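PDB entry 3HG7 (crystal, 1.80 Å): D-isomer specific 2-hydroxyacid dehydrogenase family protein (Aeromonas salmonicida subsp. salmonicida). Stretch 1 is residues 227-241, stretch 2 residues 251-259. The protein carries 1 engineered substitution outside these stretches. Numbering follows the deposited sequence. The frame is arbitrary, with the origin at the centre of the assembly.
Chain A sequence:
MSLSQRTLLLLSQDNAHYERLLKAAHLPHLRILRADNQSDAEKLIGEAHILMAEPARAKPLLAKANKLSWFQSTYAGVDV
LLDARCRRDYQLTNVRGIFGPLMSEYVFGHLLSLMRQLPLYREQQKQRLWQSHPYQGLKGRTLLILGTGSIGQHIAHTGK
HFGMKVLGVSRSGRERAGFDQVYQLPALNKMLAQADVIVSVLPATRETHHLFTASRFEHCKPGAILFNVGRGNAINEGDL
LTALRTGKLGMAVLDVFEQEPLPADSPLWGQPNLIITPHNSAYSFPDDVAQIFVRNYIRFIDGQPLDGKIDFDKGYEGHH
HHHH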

# COMPACT_ATOMS: atom_id res chain seq x y z
N PHE A 227 -11.58 -4.94 -2.88
CA PHE A 227 -10.29 -4.25 -3.13
C PHE A 227 -9.18 -4.95 -2.39
O PHE A 227 -9.31 -5.25 -1.19
N ASN A 228 -8.05 -5.15 -3.07
CA ASN A 228 -6.85 -5.53 -2.36
C ASN A 228 -5.75 -4.54 -2.60
O ASN A 228 -5.24 -4.42 -3.71
N VAL A 229 -5.40 -3.83 -1.53
CA VAL A 229 -4.35 -2.82 -1.60
C VAL A 229 -3.24 -3.09 -0.55
O VAL A 229 -2.36 -2.25 -0.36
N GLY A 230 -3.31 -4.23 0.14
CA GLY A 230 -2.27 -4.63 1.10
C GLY A 230 -1.10 -5.33 0.43
O GLY A 230 -0.15 -4.67 -0.00
N ARG A 231 -1.14 -6.66 0.35
CA ARG A 231 -0.12 -7.40 -0.40
C ARG A 231 -0.81 -8.47 -1.23
O ARG A 231 -1.85 -8.98 -0.82
N GLY A 232 -0.22 -8.82 -2.36
CA GLY A 232 -0.78 -9.84 -3.24
C GLY A 232 -1.20 -11.10 -2.49
O GLY A 232 -2.14 -11.79 -2.89
N ASN A 233 -0.49 -11.36 -1.40
CA ASN A 233 -0.64 -12.55 -0.56
C ASN A 233 -1.99 -12.85 0.06
O ASN A 233 -2.27 -14.01 0.42
N ALA A 234 -2.81 -11.81 0.22
CA ALA A 234 -4.11 -11.95 0.85
C ALA A 234 -5.03 -12.82 -0.00
O ALA A 234 -5.99 -13.41 0.51
N ILE A 235 -4.72 -12.92 -1.29
CA ILE A 235 -5.63 -13.51 -2.25
C ILE A 235 -4.95 -14.63 -3.04
O ILE A 235 -3.89 -14.44 -3.61
N ASN A 236 -5.59 -15.80 -3.06
CA ASN A 236 -5.20 -16.82 -4.01
C ASN A 236 -5.82 -16.44 -5.34
O ASN A 236 -7.05 -16.44 -5.49
N GLU A 237 -4.96 -16.10 -6.29
CA GLU A 237 -5.40 -15.49 -7.53
C GLU A 237 -6.21 -16.44 -8.41
O GLU A 237 -7.21 -16.03 -9.02
N GLY A 238 -5.81 -17.71 -8.42
CA GLY A 238 -6.50 -18.75 -9.20
C GLY A 238 -7.96 -18.88 -8.80
O GLY A 238 -8.85 -19.07 -9.64
N ASP A 239 -8.21 -18.73 -7.51
CA ASP A 239 -9.54 -18.90 -7.00
C ASP A 239 -10.38 -17.61 -6.96
O ASP A 239 -11.61 -17.66 -7.00
N LEU A 240 -9.71 -16.45 -6.91
CA LEU A 240 -10.36 -15.15 -7.18
C LEU A 240 -10.93 -15.14 -8.59
O LEU A 240 -12.05 -14.69 -8.80
N LEU A 241 -10.15 -15.63 -9.54
CA LEU A 241 -10.57 -15.71 -10.93
C LEU A 241 -11.88 -16.47 -11.12
O LEU A 241 -12.82 -15.97 -11.73
N MET A 251 -17.06 -7.74 -8.50
CA MET A 251 -15.91 -7.11 -9.13
C MET A 251 -14.73 -7.23 -8.19
O MET A 251 -14.92 -7.35 -6.97
N ALA A 252 -13.52 -7.17 -8.74
CA ALA A 252 -12.32 -7.06 -7.91
C ALA A 252 -11.44 -5.90 -8.42
O ALA A 252 -11.31 -5.71 -9.62
N VAL A 253 -10.89 -5.12 -7.49
CA VAL A 253 -9.94 -4.04 -7.84
C VAL A 253 -8.66 -4.35 -7.11
O VAL A 253 -8.63 -4.30 -5.87
N LEU A 254 -7.61 -4.63 -7.86
CA LEU A 254 -6.37 -5.09 -7.25
C LEU A 254 -5.23 -4.17 -7.60
O LEU A 254 -4.98 -3.94 -8.78
N ASP A 255 -4.56 -3.65 -6.58
CA ASP A 255 -3.41 -2.77 -6.77
C ASP A 255 -2.10 -3.57 -6.57
O ASP A 255 -1.03 -3.16 -6.99
N VAL A 256 -2.23 -4.75 -5.95
CA VAL A 256 -1.06 -5.56 -5.55
C VAL A 256 -1.25 -7.02 -5.95
O VAL A 256 -2.38 -7.50 -6.10
N PHE A 257 -0.13 -7.72 -6.13
CA PHE A 257 -0.18 -9.02 -6.77
C PHE A 257 0.87 -9.96 -6.21
O PHE A 257 1.87 -9.51 -5.66
N GLU A 258 0.60 -11.26 -6.34
CA GLU A 258 1.55 -12.32 -5.95
C GLU A 258 2.91 -12.13 -6.66
O GLU A 258 3.96 -12.39 -6.07
N GLN A 259 2.86 -11.67 -7.91
CA GLN A 259 4.07 -11.31 -8.67
C GLN A 259 3.94 -9.90 -9.29
O GLN A 259 2.97 -9.63 -10.00

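Met 251 opens the second strand and does not reach stretch 1. Ala 252 points sideways, and its CB meets Leu 240 CD1 at 3.9 Å.

Val 253 (chi1 t) pairs in parallel with Phe 227 (chi1 m), and both side chains lie on the same face of the sheet. Val 253 CB sits over a face of the Phe 227 ring, 3.7 Å from Phe 227 CD1. The strands are tied by Asn 228 N to Val 253 O, 3.0 Å, and by Asp 255 N to Asn 228 O, also 3.0 Å.

Leu 254 (m, t) shares the other face with Asn 228. Its end packs against Leu 240 and Ile 235. Its CD1 lies 3.6 Å from Leu 240 CD2, and its CD2 lies 3.8 Å from Ile 235 CD1. Ile 235 (m, t) and Leu 240 (t, p) both point toward stretch 2.

Asp 255 (chi1 t) points sideways. Water 2 donates to Asp 255 OD2 (2.9 Å) and to Val 229 O (3.0 Å), bridging the stretches.

Val 256 (m) points into the turn after the first strand. Its CG2 is 3.5 Å from Arg 231 C. Asn 228 (chi1 t) braces this turn: its OD1 accepts from Gly 230 N (3.2 Å) and its ND2 donates to Arg 231 O (3.0 Å). Water 1 links Asn 228 ND2 to Val 256 O.

Phe 257 (chi1 m) points away overall. Gly 232 CA comes within 3.4 Å of Phe 257 C; a CB on Gly 232 would clash there. Water 3 joins Gly 232 N to Phe 257 O.

Glu 258 N donates to Glu 237 OE2 at 2.9 Å, nearly straight; Glu 237 (m, t) points toward stretch 2. Glu 258 points sideways, with chi1 and chi2 both between wells. Its OE2 ends 3.3 Å from Ile 235 O, but both are acceptors, so they do not bond. Water 4 donates to Glu 237 OE1 and accepts from Gln 259 N, both at 2.7 Å.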

# COMPACT_ATOMS: atom_id res chain seq x y z
CB PHE A 227 -10.31 -2.83 -2.57
CG PHE A 227 -11.16 -1.86 -3.34
CD1 PHE A 227 -10.58 -0.88 -4.11
CD2 PHE A 227 -12.56 -1.90 -3.24
CE1 PHE A 227 -11.37 0.04 -4.84
CE2 PHE A 227 -13.35 -1.00 -3.94
CZ PHE A 227 -12.75 -0.02 -4.73
CB ASN A 228 -6.35 -6.91 -2.73
CG ASN A 228 -5.19 -7.38 -1.80
OD1 ASN A 228 -4.99 -6.82 -0.71
ND2 ASN A 228 -4.45 -8.37 -2.24
CB VAL A 229 -4.93 -1.45 -1.36
CG1 VAL A 229 -5.88 -1.05 -2.50
CG2 VAL A 229 -5.71 -1.47 -0.05
CB ARG A 231 0.93 -8.06 0.53
CG ARG A 231 1.43 -7.21 1.71
CD ARG A 231 2.43 -6.10 1.30
NE ARG A 231 3.54 -6.58 0.48
CZ ARG A 231 4.59 -7.28 0.93
NH1 ARG A 231 4.69 -7.61 2.22
NH2 ARG A 231 5.54 -7.66 0.09
CB ASN A 233 0.40 -12.50 0.57
CG ASN A 233 1.68 -13.18 0.20
OD1 ASN A 233 2.64 -13.18 0.97
ND2 ASN A 233 1.70 -13.79 -0.99
CB ALA A 234 -4.73 -10.59 1.09
CB ILE A 235 -6.18 -12.44 -3.26
CG1 ILE A 235 -7.02 -11.39 -2.52
CG2 ILE A 235 -6.99 -13.09 -4.38
CD1 ILE A 235 -7.31 -10.13 -3.34
CB ASN A 236 -5.64 -18.23 -3.59
CG ASN A 236 -5.40 -19.26 -4.68
OD1 ASN A 236 -6.11 -19.30 -5.68
ND2 ASN A 236 -4.40 -20.11 -4.49
CB GLU A 237 -4.21 -14.84 -8.27
CG GLU A 237 -3.71 -13.58 -7.51
CD GLU A 237 -2.45 -12.93 -8.06
OE1 GLU A 237 -1.86 -13.43 -9.06
OE2 GLU A 237 -2.04 -11.89 -7.49
CB ASP A 239 -9.44 -19.60 -5.67
CG ASP A 239 -8.68 -20.94 -5.77
OD1 ASP A 239 -7.69 -21.12 -5.04
OD2 ASP A 239 -9.06 -21.79 -6.60
CB LEU A 240 -9.35 -14.00 -7.04
CG LEU A 240 -9.77 -12.66 -7.69
CD1 LEU A 240 -11.03 -12.09 -7.07
CD2 LEU A 240 -8.66 -11.63 -7.68
CB LEU A 241 -9.47 -16.41 -11.71
CG LEU A 241 -8.95 -15.74 -12.97
CD1 LEU A 241 -7.46 -15.82 -12.99
CD2 LEU A 241 -9.53 -16.40 -14.18
CB MET A 251 -16.20 -5.63 -9.40
CG MET A 251 -17.20 -5.33 -10.56
SD MET A 251 -16.45 -5.12 -12.20
CE MET A 251 -14.81 -4.57 -11.71
CB ALA A 252 -11.54 -8.33 -7.95
CB VAL A 253 -10.45 -2.64 -7.38
CG1 VAL A 253 -9.47 -1.51 -7.79
CG2 VAL A 253 -11.84 -2.38 -7.96
CB LEU A 254 -6.02 -6.50 -7.73
CG LEU A 254 -7.00 -7.66 -7.56
CD1 LEU A 254 -6.23 -8.94 -7.80
CD2 LEU A 254 -7.64 -7.65 -6.18
CB ASP A 255 -3.46 -1.58 -5.81
CG ASP A 255 -2.41 -0.53 -6.12
OD1 ASP A 255 -2.27 -0.16 -7.32
OD2 ASP A 255 -1.68 -0.13 -5.17
CB VAL A 256 -0.79 -5.45 -4.05
CG1 VAL A 256 -0.34 -4.05 -3.70
CG2 VAL A 256 -2.04 -5.89 -3.23
CB PHE A 257 -0.02 -8.85 -8.28
CG PHE A 257 -1.09 -7.98 -8.88
CD1 PHE A 257 -2.33 -8.53 -9.22
CD2 PHE A 257 -0.88 -6.61 -9.04
CE1 PHE A 257 -3.34 -7.72 -9.74
CE2 PHE A 257 -1.88 -5.80 -9.55
CZ PHE A 257 -3.11 -6.36 -9.91
CB GLU A 258 0.96 -13.71 -6.28
CG GLU A 258 1.04 -14.73 -5.14
CD GLU A 258 -0.29 -15.47 -4.91
OE1 GLU A 258 -0.84 -16.07 -5.86
OE2 GLU A 258 -0.79 -15.43 -3.76
CB GLN A 259 4.34 -12.35 -9.77
CG GLN A 259 5.43 -11.98 -10.79
CD GLN A 259 6.85 -12.37 -10.34
OE1 GLN A 259 7.12 -13.53 -10.02
NE2 GLN A 259 7.76 -11.39 -10.35
O HOH W 1 -4.32 -9.02 -4.68
O HOH W 2 -0.88 -0.74 -2.48
O HOH W 3 2.04 -7.75 -2.99
O HOH W 4 0.64 -12.32 -9.27